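Local coordinates for protein phosphoribosylformylglycinamidine synthase 2 (Thermus thermophilus, PDB 3VIU) that belongs to the AIR synthase-related (PurM-like) family, with paired N- and C-terminal PurM-type domains, and carries bound ADP and a magnesium ion, at residues R28-V36 and T295-E303. Sequence-based numbering, arbitrary orientation.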
loop_
_atom_site.group_PDB
_atom_site.type_symbol
_atom_site.label_atom_id
_atom_site.label_comp_id
_atom_site.label_asym_id
_atom_site.label_seq_id
_atom_site.Cartn_x
_atom_site.Cartn_y
_atom_site.Cartn_z
ATOM N N ARG A 28 27.484 24.101 10.955
ATOM C CA ARG A 28 26.079 24.037 11.343
ATOM C C ARG A 28 25.203 23.423 10.240
ATOM O O ARG A 28 24.445 22.485 10.488
ATOM C CB ARG A 28 25.561 25.431 11.697
ATOM C CG ARG A 28 24.117 25.438 12.166
ATOM C CD ARG A 28 23.538 26.840 12.228
ATOM N NE ARG A 28 22.078 26.811 12.323
ATOM C CZ ARG A 28 21.402 26.308 13.354
ATOM N NH1 ARG A 28 22.047 25.789 14.395
ATOM N NH2 ARG A 28 20.074 26.316 13.344
ATOM N N VAL A 29 25.312 23.951 9.024
ATOM C CA VAL A 29 24.522 23.451 7.903
ATOM C C VAL A 29 24.706 21.948 7.694
ATOM O O VAL A 29 23.732 21.194 7.657
ATOM C CB VAL A 29 24.888 24.188 6.593
ATOM C CG1 VAL A 29 24.189 23.535 5.414
ATOM C CG2 VAL A 29 24.491 25.651 6.695
ATOM N N GLU A 30 25.958 21.521 7.558
ATOM C CA GLU A 30 26.265 20.111 7.359
ATOM C C GLU A 30 25.670 19.248 8.474
ATOM O O GLU A 30 25.186 18.137 8.225
ATOM C CB GLU A 30 27.784 19.921 7.279
ATOM C CG GLU A 30 28.393 20.524 6.017
ATOM C CD GLU A 30 29.909 20.497 6.001
ATOM O OE1 GLU A 30 30.487 20.614 4.898
ATOM O OE2 GLU A 30 30.521 20.370 7.086
ATOM N N LEU A 31 25.694 19.764 9.700
ATOM C CA LEU A 31 25.146 19.024 10.825
ATOM C C LEU A 31 23.653 18.813 10.589
ATOM O O LEU A 31 23.138 17.703 10.738
ATOM C CB LEU A 31 25.357 19.792 12.131
ATOM C CG LEU A 31 25.892 18.994 13.329
ATOM C CD1 LEU A 31 25.764 19.844 14.576
ATOM C CD2 LEU A 31 25.122 17.698 13.512
ATOM N N LEU A 32 22.963 19.888 10.216
ATOM C CA LEU A 32 21.532 19.823 9.956
ATOM C C LEU A 32 21.215 18.830 8.837
ATOM O O LEU A 32 20.178 18.169 8.866
ATOM C CB LEU A 32 20.999 21.225 9.623
ATOM C CG LEU A 32 20.348 22.021 10.771
ATOM C CD1 LEU A 32 21.002 21.691 12.093
ATOM C CD2 LEU A 32 20.453 23.513 10.489
ATOM N N LEU A 33 22.111 18.713 7.859
ATOM C CA LEU A 33 21.902 17.778 6.761
ATOM C C LEU A 33 21.910 16.333 7.282
ATOM O O LEU A 33 21.050 15.520 6.918
ATOM C CB LEU A 33 22.991 17.952 5.691
ATOM C CG LEU A 33 23.078 19.297 4.944
ATOM C CD1 LEU A 33 24.188 19.228 3.902
ATOM C CD2 LEU A 33 21.753 19.625 4.272
ATOM N N PHE A 34 22.881 16.013 8.132
ATOM C CA PHE A 34 22.971 14.670 8.685
ATOM C C PHE A 34 21.787 14.334 9.583
ATOM O O PHE A 34 21.233 13.240 9.502
ATOM C CB PHE A 34 24.271 14.490 9.466
ATOM C CG PHE A 34 25.452 14.169 8.601
ATOM C CD1 PHE A 34 26.338 15.166 8.206
ATOM C CD2 PHE A 34 25.666 12.869 8.156
ATOM C CE1 PHE A 34 27.424 14.867 7.378
ATOM C CE2 PHE A 34 26.740 12.565 7.332
ATOM C CZ PHE A 34 27.621 13.564 6.942
ATOM N N LYS A 35 21.398 15.274 10.437
ATOM C CA LYS A 35 20.277 15.043 11.333
ATOM C C LYS A 35 19.094 14.489 10.546
ATOM O O LYS A 35 18.429 13.553 10.989
ATOM C CB LYS A 35 19.865 16.340 12.040
ATOM C CG LYS A 35 18.695 16.156 13.010
ATOM C CD LYS A 35 18.160 17.479 13.559
ATOM C CE LYS A 35 17.521 18.330 12.460
ATOM N NZ LYS A 35 16.851 19.560 12.994
ATOM N N VAL A 36 18.849 15.050 9.365
ATOM C CA VAL A 36 17.730 14.620 8.533
ATOM C C VAL A 36 18.013 13.387 7.670
ATOM O O VAL A 36 17.167 12.499 7.558
ATOM C CB VAL A 36 17.244 15.780 7.623
ATOM C CG1 VAL A 36 16.049 15.333 6.782
ATOM C CG2 VAL A 36 16.857 16.982 8.482
ATOM N N THR A 295 17.602 31.132 4.592
ATOM C CA THR A 295 18.968 30.717 4.861
ATOM C C THR A 295 19.339 29.430 4.123
ATOM O O THR A 295 18.468 28.697 3.645
ATOM C CB THR A 295 19.174 30.510 6.359
ATOM O OG1 THR A 295 18.258 29.516 6.838
ATOM C CG2 THR A 295 18.932 31.807 7.096
ATOM N N PRO A 296 20.646 29.148 4.005
ATOM C CA PRO A 296 21.061 27.929 3.310
ATOM C C PRO A 296 20.344 26.655 3.771
ATOM O O PRO A 296 19.770 25.947 2.948
ATOM C CB PRO A 296 22.565 27.900 3.555
ATOM C CG PRO A 296 22.911 29.357 3.484
ATOM C CD PRO A 296 21.812 29.997 4.313
ATOM N N GLU A 297 20.351 26.368 5.071
ATOM C CA GLU A 297 19.691 25.158 5.559
ATOM C C GLU A 297 18.195 25.118 5.233
ATOM O O GLU A 297 17.653 24.054 4.947
ATOM C CB GLU A 297 19.913 24.964 7.072
ATOM C CG GLU A 297 19.306 26.015 7.992
ATOM C CD GLU A 297 20.155 27.269 8.109
ATOM O OE1 GLU A 297 19.796 28.154 8.918
ATOM O OE2 GLU A 297 21.178 27.378 7.398
ATOM N N GLU A 298 17.536 26.272 5.261
ATOM C CA GLU A 298 16.110 26.349 4.940
ATOM C C GLU A 298 15.840 25.915 3.505
ATOM O O GLU A 298 14.884 25.188 3.234
ATOM C CB GLU A 298 15.593 27.774 5.131
ATOM C CG GLU A 298 15.378 28.155 6.580
ATOM C CD GLU A 298 15.019 29.616 6.752
ATOM O OE1 GLU A 298 14.565 29.977 7.855
ATOM O OE2 GLU A 298 15.201 30.403 5.792
ATOM N N LEU A 299 16.680 26.367 2.583
ATOM C CA LEU A 299 16.508 26.001 1.188
ATOM C C LEU A 299 16.814 24.524 1.017
ATOM O O LEU A 299 16.062 23.791 0.370
ATOM C CB LEU A 299 17.430 26.844 0.299
ATOM C CG LEU A 299 17.103 28.348 0.260
ATOM C CD1 LEU A 299 18.230 29.117 -0.407
ATOM C CD2 LEU A 299 15.784 28.567 -0.475
ATOM N N LEU A 300 17.908 24.087 1.631
ATOM C CA LEU A 300 18.345 22.695 1.542
ATOM C C LEU A 300 17.391 21.666 2.141
ATOM O O LEU A 300 17.243 20.567 1.606
ATOM C CB LEU A 300 19.715 22.537 2.205
ATOM C CG LEU A 300 20.935 23.091 1.466
ATOM C CD1 LEU A 300 22.109 23.162 2.414
ATOM C CD2 LEU A 300 21.260 22.203 0.285
ATOM N N LEU A 301 16.734 22.015 3.241
ATOM C CA LEU A 301 15.850 21.063 3.894
ATOM C C LEU A 301 14.355 21.273 3.714
ATOM O O LEU A 301 13.551 20.521 4.259
ATOM C CB LEU A 301 16.207 20.996 5.380
ATOM C CG LEU A 301 17.691 20.659 5.582
ATOM C CD1 LEU A 301 18.000 20.435 7.047
ATOM C CD2 LEU A 301 18.020 19.421 4.776
ATOM N N SER A 302 13.974 22.294 2.958
ATOM C CA SER A 302 12.564 22.533 2.721
ATOM C C SER A 302 11.974 21.304 2.056
ATOM O O SER A 302 12.631 20.651 1.244
ATOM C CB SER A 302 12.357 23.719 1.790
ATOM O OG SER A 302 11.017 23.748 1.329
ATOM N N GLU A 303 10.733 20.990 2.397
ATOM C CA GLU A 303 10.060 19.851 1.797
ATOM C C GLU A 303 8.809 20.356 1.100
ATOM O O GLU A 303 7.752 19.735 1.180
ATOM C CB GLU A 303 9.711 18.819 2.870
ATOM C CG GLU A 303 10.948 18.258 3.556
ATOM C CD GLU A 303 10.632 17.262 4.655
ATOM O OE1 GLU A 303 11.593 16.700 5.234
ATOM O OE2 GLU A 303 9.432 17.044 4.938
#
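Leu-301 reaches across from helix 296-301 and puts its two methyls among Leu-32, Leu-33 and Val-36. Its CD1 sits 3.6 Å from the carbonyl O of Leu-32, close to the backbone itself, and also touches CG2 of Val-36, the two side chains running past each other in opposite directions; its CD2 instead meets CD2 of Leu-33 at 3.8 Å. A forked leucine suits this place because its two methyls let one side chain meet several neighbours at once. Leu-33 CD2 also touches CD1 of Leu-300 (4.0 Å), and so links the two leucines. Leu-300 CD1 in turn meets CG1 of Val-29, 3.7 Å away, the side chains crossing at about a right angle. No hydrogen bond joins the helices, which run in nearly the same direction, 26° apart, with axes 9.9 Å from each other at closest approach. The pairing docks the N-terminal linker region, through helix 28-37, onto the C-terminal domain of the first PurM-like half, where Thr-266 of helix 264-275 touches both Leu-33 and Leu-301, and Val-345 of strand 342-347 backs Leu-300.

Glu-297 belongs to both sides of the contact. Bent at chi2 (-81°), it packs its aliphatic CG 3.7 Å from CD2 of Leu-32, as closely as the leucines meet, while its carboxylate turns back toward the helix start, where the looser, polar margin begins. There OE2 merely lies against the methyl CG2 of Val-29, and OE1 accepts a weak bond from the hydroxyl that Thr-295 offers at the N-cap. Arg-28, long enough to span this exposed margin, brings NE only to 4.3 Å from OE1 of Glu-297, too far for a salt bridge, although the opposite charges should still attract; Leu-32 CD2 lies against one guanidinium face, offset toward its rim.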